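PDB 6GSZ: alpha-L-rhamnosidase from Aspergillus terreus, which probably hydrolyses terminal non-reducing alpha-L-rhamnose residues from alpha-L-rhamnosides, as a calcium-binding glycoside hydrolase. Local coordinates for residues 728-733 / 737-742; 694-699 / 761-766. All coordinates share one frame; numbering follows the deposited sequence.

Contact 1: residues 728-733 / 737-742; sequences LYQVVM and TTWERW. With NAG (2-acetamido-2-deoxy-beta-D-glucopyranose), chain H.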
ATOM      1  N   LEU A 728     -17.606  10.996  10.781  1.00 15.50           N
ATOM      2  CA  LEU A 728     -17.114  12.078  11.634  1.00 15.23           C
ATOM      3  C   LEU A 728     -17.302  11.755  13.108  1.00 16.30           C
ATOM      4  O   LEU A 728     -16.655  12.400  13.932  1.00 17.14           O
ATOM      5  CB  LEU A 728     -17.798  13.406  11.277  1.00 16.18           C
ATOM      6  CG  LEU A 728     -17.517  13.914   9.882  1.00 17.57           C
ATOM      7  CD1 LEU A 728     -18.075  15.325   9.700  1.00 17.27           C
ATOM      8  CD2 LEU A 728     -16.051  13.852   9.517  1.00 16.11           C
ATOM      9  N   TYR A 729     -18.132  10.764  13.440  1.00 15.87           N
ATOM     10  CA  TYR A 729     -18.147  10.295  14.833  1.00 15.51           C
ATOM     11  C   TYR A 729     -16.728   9.912  15.243  1.00 15.63           C
ATOM     12  O   TYR A 729     -16.282  10.222  16.332  1.00 16.26           O
ATOM     13  CB  TYR A 729     -19.090   9.111  14.993  1.00 16.34           C
ATOM     14  CG  TYR A 729     -18.926   8.353  16.278  1.00 15.40           C
ATOM     15  CD1 TYR A 729     -19.389   8.888  17.455  1.00 16.50           C
ATOM     16  CD2 TYR A 729     -18.317   7.113  16.315  1.00 16.93           C
ATOM     17  CE1 TYR A 729     -19.245   8.203  18.650  1.00 17.64           C
ATOM     18  CE2 TYR A 729     -18.160   6.404  17.491  1.00 18.12           C
ATOM     19  CZ  TYR A 729     -18.630   6.957  18.673  1.00 20.33           C
ATOM     20  OH  TYR A 729     -18.483   6.272  19.845  1.00 21.30           O
ATOM     21  N   GLN A 730     -16.043   9.181  14.358  1.00 15.28           N
ATOM     22  CA  GLN A 730     -14.703   8.705  14.720  1.00 14.03           C
ATOM     23  C   GLN A 730     -13.754   9.901  14.902  1.00 15.02           C
ATOM     24  O   GLN A 730     -12.925   9.895  15.804  1.00 16.51           O
ATOM     25  CB  GLN A 730     -14.174   7.704  13.677  1.00 14.94           C
ATOM     26  CG  GLN A 730     -15.147   6.582  13.385  1.00 16.04           C
ATOM     27  CD  GLN A 730     -14.613   5.463  12.523  1.00 15.73           C
ATOM     28  OE1 GLN A 730     -13.649   5.647  11.776  1.00 14.98           O
ATOM     29  NE2 GLN A 730     -15.243   4.290  12.605  1.00 15.88           N
ATOM     30  N   VAL A 731     -13.969  10.982  14.138  1.00 15.05           N
ATOM     31  CA  VAL A 731     -13.160  12.195  14.214  1.00 15.53           C
ATOM     32  C   VAL A 731     -13.415  12.935  15.554  1.00 16.96           C
ATOM     33  O   VAL A 731     -12.479  13.366  16.263  1.00 18.08           O
ATOM     34  CB  VAL A 731     -13.443  13.109  12.998  1.00 16.70           C
ATOM     35  CG1 VAL A 731     -12.728  14.435  13.151  1.00 17.85           C
ATOM     36  CG2 VAL A 731     -12.980  12.427  11.699  1.00 15.97           C
ATOM     37  N   VAL A 732     -14.680  13.110  15.913  1.00 17.56           N
ATOM     38  CA  VAL A 732     -15.014  13.879  17.108  1.00 18.47           C
ATOM     39  C   VAL A 732     -14.687  13.061  18.362  1.00 19.88           C
ATOM     40  O   VAL A 732     -14.593  13.665  19.420  1.00 22.54           O
ATOM     41  CB  VAL A 732     -16.451  14.436  17.089  1.00 19.99           C
ATOM     42  CG1 VAL A 732     -16.700  15.315  15.870  1.00 20.73           C
ATOM     43  CG2 VAL A 732     -17.514  13.361  17.238  1.00 22.63           C
ATOM     44  N   MET A 733     -14.471  11.739  18.239  1.00 17.66           N
ATOM     45  CA  MET A 733     -14.000  10.898  19.355  1.00 16.51           C
ATOM     46  C   MET A 733     -12.463  10.883  19.424  1.00 18.72           C
ATOM     47  O   MET A 733     -11.878  10.081  20.145  1.00 21.63           O
ATOM     48  CB  MET A 733     -14.531   9.478  19.189  1.00 18.08           C
ATOM     49  CG  MET A 733     -16.025   9.369  19.389  1.00 20.74           C
ATOM     50  SD  MET A 733     -16.532   9.710  21.085  1.00 22.98           S
ATOM     51  CE  MET A 733     -15.842   8.297  21.931  1.00 25.61           C
ATOM     52  N   THR A 737      -7.209   8.084  12.675  1.00 12.79           N
ATOM     53  CA  THR A 737      -7.182   7.031  11.677  1.00 12.79           C
ATOM     54  C   THR A 737      -8.636   6.612  11.502  1.00 13.68           C
ATOM     55  O   THR A 737      -9.448   6.922  12.356  1.00 14.65           O
ATOM     56  CB  THR A 737      -6.326   5.839  12.121  1.00 14.22           C
ATOM     57  OG1 THR A 737      -6.641   5.474  13.458  1.00 14.40           O
ATOM     58  CG2 THR A 737      -4.850   6.114  11.979  1.00 15.70           C
ATOM     59  N   THR A 738      -8.939   5.888  10.428  1.00 13.55           N
ATOM     60  CA  THR A 738     -10.254   5.270  10.305  1.00 13.25           C
ATOM     61  C   THR A 738     -10.234   3.943  11.058  1.00 13.29           C
ATOM     62  O   THR A 738      -9.229   3.243  11.118  1.00 13.25           O
ATOM     63  CB  THR A 738     -10.668   5.138   8.831  1.00 14.15           C
ATOM     64  OG1 THR A 738      -9.682   4.471   8.029  1.00 14.00           O
ATOM     65  CG2 THR A 738     -10.958   6.489   8.215  1.00 13.46           C
ATOM     66  N   TRP A 739     -11.398   3.576  11.612  1.00 13.77           N
ATOM     67  CA  TRP A 739     -11.503   2.395  12.496  1.00 14.50           C
ATOM     68  C   TRP A 739     -12.152   1.237  11.737  1.00 14.21           C
ATOM     69  O   TRP A 739     -12.916   1.423  10.796  1.00 15.56           O
ATOM     70  CB  TRP A 739     -12.319   2.715  13.752  1.00 13.84           C
ATOM     71  CG  TRP A 739     -11.853   3.913  14.513  1.00 13.96           C
ATOM     72  CD1 TRP A 739     -10.636   4.529  14.497  1.00 14.67           C
ATOM     73  CD2 TRP A 739     -12.628   4.587  15.517  1.00 14.50           C
ATOM     74  NE1 TRP A 739     -10.609   5.557  15.411  1.00 14.76           N
ATOM     75  CE2 TRP A 739     -11.828   5.624  16.038  1.00 15.26           C
ATOM     76  CE3 TRP A 739     -13.943   4.438  15.963  1.00 16.34           C
ATOM     77  CZ2 TRP A 739     -12.280   6.481  17.049  1.00 17.74           C
ATOM     78  CZ3 TRP A 739     -14.402   5.286  16.950  1.00 17.12           C
ATOM     79  CH2 TRP A 739     -13.579   6.287  17.488  1.00 17.04           C
ATOM     80  N   GLU A 740     -11.869   0.020  12.162  1.00 13.23           N
ATOM     81  CA  GLU A 740     -12.438  -1.193  11.584  1.00 12.51           C
ATOM     82  C   GLU A 740     -13.964  -1.180  11.641  1.00 15.24           C
ATOM     83  O   GLU A 740     -14.621  -1.494  10.643  1.00 14.48           O
ATOM     84  CB  GLU A 740     -11.871  -2.378  12.348  1.00 14.01           C
ATOM     85  CG  GLU A 740     -12.360  -3.749  11.933  1.00 14.21           C
ATOM     86  CD  GLU A 740     -11.702  -4.904  12.671  1.00 14.97           C
ATOM     87  OE1 GLU A 740     -11.363  -4.726  13.868  1.00 15.27           O
ATOM     88  OE2 GLU A 740     -11.566  -5.982  12.021  1.00 14.52           O
ATOM     89  N   ARG A 741     -14.495  -0.947  12.841  1.00 13.90           N
ATOM     90  CA  ARG A 741     -15.902  -0.875  13.076  1.00 15.69           C
ATOM     91  C   ARG A 741     -16.336   0.597  13.111  1.00 16.33           C
ATOM     92  O   ARG A 741     -15.609   1.465  13.584  1.00 16.17           O
ATOM     93  CB  ARG A 741     -16.230  -1.420  14.458  1.00 14.62           C
ATOM     94  CG  ARG A 741     -15.810  -2.862  14.669  1.00 15.17           C
ATOM     95  CD  ARG A 741     -15.978  -3.275  16.114  1.00 15.78           C
ATOM     96  NE  ARG A 741     -15.821  -4.718  16.320  1.00 15.03           N
ATOM     97  CZ  ARG A 741     -16.754  -5.641  16.054  1.00 15.63           C
ATOM     98  NH1 ARG A 741     -17.994  -5.290  15.672  1.00 15.91           N
ATOM     99  NH2 ARG A 741     -16.439  -6.923  16.177  1.00 15.91           N
ATOM    100  N   TRP A 742     -17.565   0.858  12.670  1.00 15.66           N
ATOM    101  CA  TRP A 742     -18.112   2.215  12.838  1.00 15.47           C
ATOM    102  C   TRP A 742     -17.954   2.632  14.313  1.00 14.55           C
ATOM    103  O   TRP A 742     -17.561   3.786  14.644  1.00 16.58           O
ATOM    104  CB  TRP A 742     -19.572   2.291  12.355  1.00 15.57           C
ATOM    105  CG  TRP A 742     -19.703   2.012  10.887  1.00 14.37           C
ATOM    106  CD1 TRP A 742     -20.237   0.927  10.283  1.00 13.49           C
ATOM    107  CD2 TRP A 742     -19.292   2.892   9.843  1.00 14.46           C
ATOM    108  NE1 TRP A 742     -20.163   1.046   8.915  1.00 14.54           N
ATOM    109  CE2 TRP A 742     -19.551   2.232   8.626  1.00 13.03           C
ATOM    110  CE3 TRP A 742     -18.654   4.143   9.824  1.00 14.60           C
ATOM    111  CZ2 TRP A 742     -19.311   2.833   7.401  1.00 14.38           C
ATOM    112  CZ3 TRP A 742     -18.410   4.728   8.605  1.00 15.75           C
ATOM    113  CH2 TRP A 742     -18.702   4.058   7.416  1.00 15.84           C
TER
HETATM  114  C1  NAG H 920     -10.923  14.029  23.135  1.00 37.73           C
HETATM  115  C2  NAG H 920     -11.444  13.197  24.325  1.00 41.01           C
HETATM  116  C3  NAG H 920     -12.035  14.119  25.371  1.00 44.25           C
HETATM  117  C4  NAG H 920     -11.023  15.200  25.724  1.00 42.35           C
HETATM  118  C5  NAG H 920     -10.482  15.897  24.469  1.00 42.39           C
HETATM  119  C6  NAG H 920      -9.379  16.875  24.827  1.00 47.09           C
HETATM  120  C7  NAG H 920     -12.165  10.847  23.927  1.00 41.89           C
HETATM  121  C8  NAG H 920     -13.272   9.973  23.405  1.00 41.56           C
HETATM  122  N2  NAG H 920     -12.409  12.174  23.924  1.00 36.17           N
HETATM  123  O3  NAG H 920     -12.358  13.360  26.538  1.00 48.65           O
HETATM  124  O4  NAG H 920     -11.671  16.137  26.563  1.00 55.33           O
HETATM  125  O5  NAG H 920      -9.933  14.944  23.552  1.00 41.34           O
HETATM  126  O6  NAG H 920      -8.877  17.440  23.617  1.00 55.70           O
HETATM  127  O7  NAG H 920     -11.115  10.307  24.294  1.00 51.31           O
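The indole of Trp739 carries the side chain of Gln730 on one face: CB of Gln730 sits 3.8 Å from the centroid of the six-membered ring of Trp739, almost on the ring normal, a CH-pi contact. Beyond CB the glutamine runs on over the same indole, the two side chains sliding past each other in opposite directions, until its terminal amide stacks on the ring system with the planes 27° apart. The extended chain beyond CG (chi2 -172°) makes this overlap possible. At the edge of the indole, near its plane, Met733 CB meets Trp739 CH2 at 3.7 Å. Tyr729 crosses Trp739 at about a right angle, and its own ring has Met733 CG over one face, toward the rim, and Trp742 O at its edge.

The glutamine amide grips the loop backbone with both ends. Its OE1 accepts the N-H of Trp739 at 3.1 Å, the donor standing 37° above the amide carbonyl plane. NE2 gives a nearly straight bond to Trp742 O, also 3.1 Å, and that oxygen lies in the amide plane. Gripped at both ends, the amide has little freedom to rotate about chi3. This stitches the short helix 727-732 to the loop that follows it, within the six-hairpin glycosidase domain of this alpha-L-rhamnosidase. Glu740, between Trp739 and Arg741 in the loop, belongs to the glucose pocket and forms a salt bridge with Arg464.

The polar end of Tyr729 is held elsewhere, its OH hydrogen-bonded to Met745 O. Met733 is bent at chi2 and chi3, and its CE lies 3.4 Å from C8, the acetamide methyl carbon of an N-acetylglucosamine.

Contact 2: residues 694-699 / 761-766; sequences TGFAGT and HYAVGS. With BGC (beta-D-glucopyranose), chain B.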
ATOM      1  N   THR A 694     -24.210   0.773   5.894  1.00 14.76           N
ATOM      2  CA  THR A 694     -23.462  -0.181   5.055  1.00 14.65           C
ATOM      3  C   THR A 694     -22.290  -0.803   5.828  1.00 14.55           C
ATOM      4  O   THR A 694     -21.653  -0.129   6.603  1.00 15.26           O
ATOM      5  CB  THR A 694     -22.976   0.552   3.803  1.00 13.86           C
ATOM      6  OG1 THR A 694     -22.263   1.734   4.195  1.00 14.52           O
ATOM      7  CG2 THR A 694     -24.090   0.929   2.846  1.00 15.45           C
ATOM      8  N   GLY A 695     -21.975  -2.061   5.471  1.00 14.00           N
ATOM      9  CA  GLY A 695     -20.705  -2.687   5.835  1.00 13.74           C
ATOM     10  C   GLY A 695     -19.694  -2.608   4.697  1.00 14.11           C
ATOM     11  O   GLY A 695     -19.747  -1.701   3.854  1.00 14.23           O
ATOM     12  N   PHE A 696     -18.803  -3.605   4.609  1.00 13.23           N
ATOM     13  CA  PHE A 696     -17.693  -3.542   3.665  1.00 14.06           C
ATOM     14  C   PHE A 696     -18.206  -3.618   2.224  1.00 13.38           C
ATOM     15  O   PHE A 696     -17.504  -3.184   1.317  1.00 14.04           O
ATOM     16  CB  PHE A 696     -16.643  -4.633   3.958  1.00 13.04           C
ATOM     17  CG  PHE A 696     -15.642  -4.385   5.062  1.00 14.61           C
ATOM     18  CD1 PHE A 696     -15.932  -3.555   6.138  1.00 14.64           C
ATOM     19  CD2 PHE A 696     -14.413  -5.004   5.025  1.00 15.52           C
ATOM     20  CE1 PHE A 696     -15.029  -3.350   7.167  1.00 16.72           C
ATOM     21  CE2 PHE A 696     -13.510  -4.822   6.066  1.00 17.14           C
ATOM     22  CZ  PHE A 696     -13.799  -3.987   7.118  1.00 16.80           C
ATOM     23  N   ALA A 697     -19.354  -4.276   2.031  1.00 12.96           N
ATOM     24  CA  ALA A 697     -19.848  -4.463   0.654  1.00 12.83           C
ATOM     25  C   ALA A 697     -20.413  -3.158   0.076  1.00 13.31           C
ATOM     26  O   ALA A 697     -20.337  -2.960  -1.121  1.00 13.79           O
ATOM     27  CB  ALA A 697     -20.909  -5.549   0.586  1.00 13.23           C
ATOM     28  N   GLY A 698     -21.032  -2.338   0.941  1.00 12.95           N
ATOM     29  CA  GLY A 698     -21.755  -1.158   0.497  1.00 12.69           C
ATOM     30  C   GLY A 698     -20.990   0.152   0.672  1.00 13.40           C
ATOM     31  O   GLY A 698     -21.225   1.104  -0.075  1.00 13.80           O
ATOM     32  N   THR A 699     -20.112   0.247   1.663  1.00 13.58           N
ATOM     33  CA  THR A 699     -19.594   1.551   2.098  1.00 12.74           C
ATOM     34  C   THR A 699     -18.795   2.256   0.991  1.00 13.77           C
ATOM     35  O   THR A 699     -19.038   3.461   0.699  1.00 13.53           O
ATOM     36  CB  THR A 699     -18.741   1.415   3.351  1.00 13.58           C
ATOM     37  OG1 THR A 699     -19.598   0.946   4.393  1.00 14.10           O
ATOM     38  CG2 THR A 699     -18.150   2.743   3.762  1.00 15.46           C
ATOM     39  N   HIS A 761      -7.961   0.588  10.289  1.00 13.14           N
ATOM     40  CA  HIS A 761      -8.343  -0.174   9.077  1.00 13.23           C
ATOM     41  C   HIS A 761      -8.759   0.834   8.012  1.00 13.66           C
ATOM     42  O   HIS A 761      -9.537   1.716   8.360  1.00 13.95           O
ATOM     43  CB  HIS A 761      -9.577  -1.048   9.372  1.00 13.11           C
ATOM     44  CG  HIS A 761      -9.380  -2.466   9.767  1.00 12.92           C
ATOM     45  ND1 HIS A 761      -8.813  -2.827  10.978  1.00 13.24           N
ATOM     46  CD2 HIS A 761      -9.765  -3.612   9.152  1.00 12.16           C
ATOM     47  CE1 HIS A 761      -8.821  -4.145  11.062  1.00 14.84           C
ATOM     48  NE2 HIS A 761      -9.389  -4.672   9.936  1.00 13.40           N
ATOM     49  N   TYR A 762      -8.247   0.724   6.778  1.00 12.97           N
ATOM     50  CA  TYR A 762      -8.662   1.676   5.718  1.00 12.44           C
ATOM     51  C   TYR A 762     -10.030   1.434   5.107  1.00 12.62           C
ATOM     52  O   TYR A 762     -10.495   2.334   4.380  1.00 13.87           O
ATOM     53  CB  TYR A 762      -7.584   1.793   4.627  1.00 12.52           C
ATOM     54  CG  TYR A 762      -7.043   0.538   3.990  1.00 11.23           C
ATOM     55  CD1 TYR A 762      -7.855  -0.450   3.488  1.00 11.17           C
ATOM     56  CD2 TYR A 762      -5.674   0.329   3.911  1.00 11.65           C
ATOM     57  CE1 TYR A 762      -7.346  -1.570   2.856  1.00 11.81           C
ATOM     58  CE2 TYR A 762      -5.142  -0.799   3.301  1.00 11.33           C
ATOM     59  CZ  TYR A 762      -5.982  -1.796   2.837  1.00 12.04           C
ATOM     60  OH  TYR A 762      -5.441  -2.901   2.234  1.00 12.56           O
ATOM     61  N   ALA A 763     -10.729   0.326   5.362  1.00 13.78           N
ATOM     62  CA  ALA A 763     -11.984   0.069   4.636  1.00 14.74           C
ATOM     63  C   ALA A 763     -12.957   1.232   4.730  1.00 13.65           C
ATOM     64  O   ALA A 763     -13.493   1.605   3.699  1.00 14.25           O
ATOM     65  CB  ALA A 763     -12.637  -1.221   5.129  1.00 15.83           C
ATOM     66  N   VAL A 764     -13.258   1.737   5.937  1.00 15.46           N
ATOM     67  CA  VAL A 764     -14.239   2.872   6.136  1.00 16.37           C
ATOM     68  C   VAL A 764     -13.703   4.115   5.427  1.00 12.91           C
ATOM     69  O   VAL A 764     -14.488   4.985   4.950  1.00 14.83           O
ATOM     70  CB  VAL A 764     -14.413   3.068   7.666  1.00 20.94           C
ATOM     71  CG1 VAL A 764     -14.720   4.453   8.108  1.00 25.97           C
ATOM     72  CG2 VAL A 764     -15.394   2.022   8.216  1.00 21.60           C
ATOM     73  N   GLY A 765     -12.372   4.175   5.252  1.00 12.79           N
ATOM     74  CA  GLY A 765     -11.711   5.271   4.585  1.00 12.14           C
ATOM     75  C   GLY A 765     -11.945   5.260   3.074  1.00 11.42           C
ATOM     76  O   GLY A 765     -11.489   6.177   2.401  1.00 11.93           O
ATOM     77  N   SER A 766     -12.645   4.247   2.552  1.00 11.25           N
ATOM     78  CA  SER A 766     -13.057   4.201   1.131  0.50 11.95           C
ATOM     79  C   SER A 766     -13.952   5.376   0.718  1.00 12.22           C
ATOM     80  O   SER A 766     -14.104   5.617  -0.468  1.00 13.25           O
ATOM     81  CB  SER A 766     -13.724   2.886   0.809  0.50 10.62           C
ATOM     82  OG  SER A 766     -14.899   2.698   1.574  0.50 10.05           O
TER
HETATM   83  C2  BGC B 968     -10.482  -7.908   7.626  0.70 21.40           C
HETATM   84  C3  BGC B 968     -11.705  -8.491   6.975  0.70 25.42           C
HETATM   85  C4  BGC B 968     -12.031  -9.936   7.282  0.70 26.12           C
HETATM   86  C5  BGC B 968     -11.965 -10.028   8.729  0.70 22.33           C
HETATM   87  C6  BGC B 968     -12.343 -11.462   9.047  0.70 25.89           C
HETATM   88  C1  BGC B 968     -10.481  -8.243   9.107  0.70 26.18           C
HETATM   89  O1  BGC B 968      -9.395  -7.573   9.717  0.70 14.80           O
HETATM   90  O2  BGC B 968     -10.605  -6.510   7.736  0.70 29.23           O
HETATM   91  O3  BGC B 968     -11.463  -8.539   5.671  0.70 14.73           O
HETATM   92  O4  BGC B 968     -13.282 -10.456   6.776  0.70 25.27           O
HETATM   93  O5  BGC B 968     -10.689  -9.638   9.331  0.70 37.28           O
HETATM   94  O6  BGC B 968     -12.158 -11.669  10.451  0.70 26.27           O
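Ala763 CB presses on one face of the Phe696 ring, 3.6 Å from Phe696 CZ and offset toward the rim, in a CH-pi contact. The same ring turns its edge toward the bound glucose, with O2 near its plane. His761 reaches that sugar directly: NE2 donates to glucose O1 at 2.9 Å in a fairly straight bond, and only weakly to O2. Through Phe696 and His761 both segments line this pocket of the six-hairpin glycosidase domain, and Asp460, Asp473 and Trp527 add further hydrogen bonds to the glucose.

Further from the sugar, the methyl of Thr699 lies near Ser766. A chi1 of -64° sets OG1 of Thr699 beside its backbone N, where it donates to Gly695 O at 2.7 Å and receives Thr694 OG1. Gly695 O thus gathers three donors, Gly698 N and Thr699 N being the others, which fastens the turn bearing Phe696. Across from it, Ala763 O takes Ser766 N and, in one of the two conformers of that serine, its OG as well. In the next shell, Ser758 OG pairs with His761 ND1, while Trp581 meets the Phe696 ring edge-to-face.

How the contacts relate
The centres of contacts 1 and 2 lie about 12 Å apart, and the loop 737-742 is the bridge between them. Thr738 OG1 is 2.8 Å from His761 O and Trp742 NE1 is 3.0 Å from Thr694 O, both probable hydrogen bonds, so this one loop touches each segment of contact 2. Trp742 CZ2 also packs on Thr699 OG1. Nearer the sugar, Glu740 OE2 lies 3.3 Å from His761 NE2, and both residues line the glucose pocket together with Phe696. Contact 1 thus ties the Glu740 loop back to helix 727-732, whereas contact 2 packs Ala763 on Phe696, while its His761 bonds the sugar.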